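Local coordinates for sensor protein (Geobacter sulfurreducens, PDB 3H7M) that is probably a membrane-bound sensor histidine kinase that transfers phosphate from ATP to a histidine; this chain is its periplasmic-binding-protein-like sensor domain, at residues Gly31-Tyr36 / Leu40-Ala45. Residues are numbered along the deposited sequence; the frame is centred on the assembly and turned at random.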
ATOM      1  N   GLY A  31      -6.682 -16.607   8.369  1.00 60.70           N
ATOM      2  CA  GLY A  31      -5.523 -16.188   9.144  1.00 58.07           C
ATOM      3  C   GLY A  31      -4.205 -16.233   8.370  1.00 61.91           C
ATOM      4  O   GLY A  31      -3.124 -16.094   8.955  1.00 55.37           O
ATOM      5  N   LYS A  32      -4.294 -16.404   7.052  1.00 59.81           N
ATOM      6  CA  LYS A  32      -3.113 -16.506   6.196  1.00 67.08           C
ATOM      7  C   LYS A  32      -2.684 -15.223   5.466  1.00 63.47           C
ATOM      8  O   LYS A  32      -3.524 -14.428   5.029  1.00 67.91           O
ATOM      9  CB  LYS A  32      -3.346 -17.576   5.131  1.00 70.59           C
ATOM     10  CG  LYS A  32      -4.182 -18.750   5.575  1.00 83.85           C
ATOM     11  CD  LYS A  32      -4.643 -19.552   4.358  1.00 94.99           C
ATOM     12  CE  LYS A  32      -5.388 -20.818   4.759  1.00 99.57           C
ATOM     13  NZ  LYS A  32      -5.878 -21.563   3.569  1.00104.60           N
ATOM     14  N   PRO A  33      -1.362 -15.025   5.307  1.00 55.87           N
ATOM     15  CA  PRO A  33      -0.815 -13.858   4.617  1.00 45.87           C
ATOM     16  C   PRO A  33      -1.308 -14.045   3.184  1.00 38.86           C
ATOM     17  O   PRO A  33      -1.215 -15.142   2.647  1.00 44.10           O
ATOM     18  CB  PRO A  33       0.688 -14.071   4.724  1.00 48.76           C
ATOM     19  CG  PRO A  33       0.850 -14.939   5.937  1.00 47.97           C
ATOM     20  CD  PRO A  33      -0.276 -15.906   5.767  1.00 59.14           C
ATOM     21  N   ALA A  34      -1.835 -12.998   2.572  1.00 34.17           N
ATOM     22  CA  ALA A  34      -2.372 -13.115   1.221  1.00 33.21           C
ATOM     23  C   ALA A  34      -2.237 -11.830   0.416  1.00 31.22           C
ATOM     24  O   ALA A  34      -1.970 -10.748   0.955  1.00 30.93           O
ATOM     25  CB  ALA A  34      -3.871 -13.517   1.292  1.00 33.09           C
ATOM     26  N   GLY A  35      -2.443 -11.957  -0.887  1.00 28.04           N
ATOM     27  CA  GLY A  35      -2.381 -10.791  -1.741  1.00 32.89           C
ATOM     28  C   GLY A  35      -1.281 -10.768  -2.769  1.00 36.10           C
ATOM     29  O   GLY A  35      -0.374 -11.612  -2.748  1.00 36.71           O
ATOM     30  N   TYR A  36      -1.392  -9.792  -3.671  1.00 27.46           N
ATOM     31  CA  TYR A  36      -0.442  -9.551  -4.745  1.00 35.03           C
ATOM     32  C   TYR A  36       1.004  -9.520  -4.200  1.00 37.99           C
ATOM     33  O   TYR A  36       1.858 -10.242  -4.688  1.00 35.85           O
ATOM     34  CB  TYR A  36      -0.796  -8.215  -5.418  1.00 32.50           C
ATOM     35  CG  TYR A  36       0.194  -7.692  -6.437  1.00 34.59           C
ATOM     36  CD1 TYR A  36       0.982  -6.562  -6.163  1.00 29.40           C
ATOM     37  CD2 TYR A  36       0.314  -8.294  -7.695  1.00 31.69           C
ATOM     38  CE1 TYR A  36       1.870  -6.033  -7.148  1.00 25.46           C
ATOM     39  CE2 TYR A  36       1.189  -7.783  -8.671  1.00 30.17           C
ATOM     40  CZ  TYR A  36       1.960  -6.648  -8.394  1.00 37.46           C
ATOM     41  OH  TYR A  36       2.772  -6.104  -9.382  1.00 45.24           O
ATOM     42  N   LEU A  40       3.951 -12.209  -4.905  1.00 32.25           N
ATOM     43  CA  LEU A  40       5.160 -11.683  -5.522  1.00 34.91           C
ATOM     44  C   LEU A  40       6.381 -12.081  -4.677  1.00 33.66           C
ATOM     45  O   LEU A  40       7.369 -12.612  -5.177  1.00 38.37           O
ATOM     46  CB  LEU A  40       5.042 -10.167  -5.614  1.00 35.70           C
ATOM     47  CG  LEU A  40       5.446  -9.545  -6.948  1.00 50.28           C
ATOM     48  CD1 LEU A  40       4.843 -10.339  -8.104  1.00 42.46           C
ATOM     49  CD2 LEU A  40       4.972  -8.100  -6.986  1.00 45.47           C
ATOM     50  N   THR A  41       6.296 -11.815  -3.387  1.00 31.51           N
ATOM     51  CA  THR A  41       7.361 -12.163  -2.481  1.00 35.17           C
ATOM     52  C   THR A  41       7.631 -13.665  -2.473  1.00 38.65           C
ATOM     53  O   THR A  41       8.776 -14.078  -2.492  1.00 41.26           O
ATOM     54  CB  THR A  41       7.025 -11.731  -1.082  1.00 31.41           C
ATOM     55  OG1 THR A  41       7.015 -10.308  -1.037  1.00 31.48           O
ATOM     56  CG2 THR A  41       8.064 -12.287  -0.082  1.00 31.39           C
ATOM     57  N   ARG A  42       6.586 -14.485  -2.450  1.00 36.51           N
ATOM     58  CA  ARG A  42       6.823 -15.915  -2.450  1.00 33.15           C
ATOM     59  C   ARG A  42       7.492 -16.314  -3.736  1.00 36.13           C
ATOM     60  O   ARG A  42       8.393 -17.164  -3.736  1.00 34.24           O
ATOM     61  CB  ARG A  42       5.530 -16.721  -2.298  1.00 36.56           C
ATOM     62  CG  ARG A  42       4.926 -16.678  -0.899  1.00 46.40           C
ATOM     63  CD  ARG A  42       3.960 -17.838  -0.669  1.00 42.02           C
ATOM     64  NE  ARG A  42       3.381 -17.816   0.677  1.00 50.40           N
ATOM     65  CZ  ARG A  42       2.110 -17.517   0.937  1.00 50.23           C
ATOM     66  NH1 ARG A  42       1.277 -17.220  -0.054  1.00 51.05           N
ATOM     67  NH2 ARG A  42       1.669 -17.502   2.188  1.00 50.48           N
ATOM     68  N   ALA A  43       7.073 -15.704  -4.839  1.00 28.66           N
ATOM     69  CA  ALA A  43       7.667 -16.079  -6.109  1.00 31.38           C
ATOM     70  C   ALA A  43       9.141 -15.688  -6.129  1.00 39.97           C
ATOM     71  O   ALA A  43       9.971 -16.442  -6.614  1.00 35.37           O
ATOM     72  CB  ALA A  43       6.930 -15.437  -7.280  1.00 20.86           C
ATOM     73  N   ILE A  44       9.460 -14.515  -5.592  1.00 37.10           N
ATOM     74  CA  ILE A  44      10.836 -14.041  -5.558  1.00 37.34           C
ATOM     75  C   ILE A  44      11.680 -14.966  -4.669  1.00 46.12           C
ATOM     76  O   ILE A  44      12.796 -15.344  -5.030  1.00 44.78           O
ATOM     77  CB  ILE A  44      10.892 -12.594  -5.010  1.00 37.17           C
ATOM     78  CG1 ILE A  44      10.486 -11.605  -6.106  1.00 36.67           C
ATOM     79  CG2 ILE A  44      12.273 -12.282  -4.464  1.00 28.30           C
ATOM     80  CD1 ILE A  44      10.494 -10.144  -5.644  1.00 28.43           C
ATOM     81  N   ALA A  45      11.131 -15.328  -3.513  1.00 45.06           N
ATOM     82  CA  ALA A  45      11.816 -16.200  -2.566  1.00 43.00           C
ATOM     83  C   ALA A  45      12.166 -17.475  -3.279  1.00 43.41           C
ATOM     84  O   ALA A  45      13.230 -18.048  -3.090  1.00 36.10           O
ATOM     85  CB  ALA A  45      10.920 -16.513  -1.411  1.00 43.87           C
TER
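The carbonyl O of Tyr36 accepts a hydrogen bond from the amide N of Leu40, N to O 2.9 Å with an N-H...O angle of 157°, an i to i+4 bond near the start of helix 36-48, just after the N-cap Gly35. The same spacing aligns the two side chains, which run side by side. A chi1 of 172° turns the Tyr36 ring away from its own amide nitrogen, and there Leu40 lays CD2 over one face, 4.0 Å from the centroid, in a CH-pi contact. That methyl sits off-centre, toward the hydroxyl end, with CD2 3.6 Å from Tyr36 CZ. The hydroxyl itself is hydrogen-bonded to the carbonyl O of His93, and Leu40 also packs on Ile224 of helix 220-227. Were Tyr36 an alanine, the Leu40 methyl would probably lose its aromatic face and the His93 carbonyl this hydroxyl partner. Nearer the surface, Arg42 reaches back, extended from CG to NE, bringing NH2 within 3.8 Å of Pro33 O, too far for a hydrogen bond. In this solute-binding-protein fold, backbone bond and ring-methyl packing thus hold the helix start together, while strand 33-34 touches the helix loosely through Pro33 and Arg42.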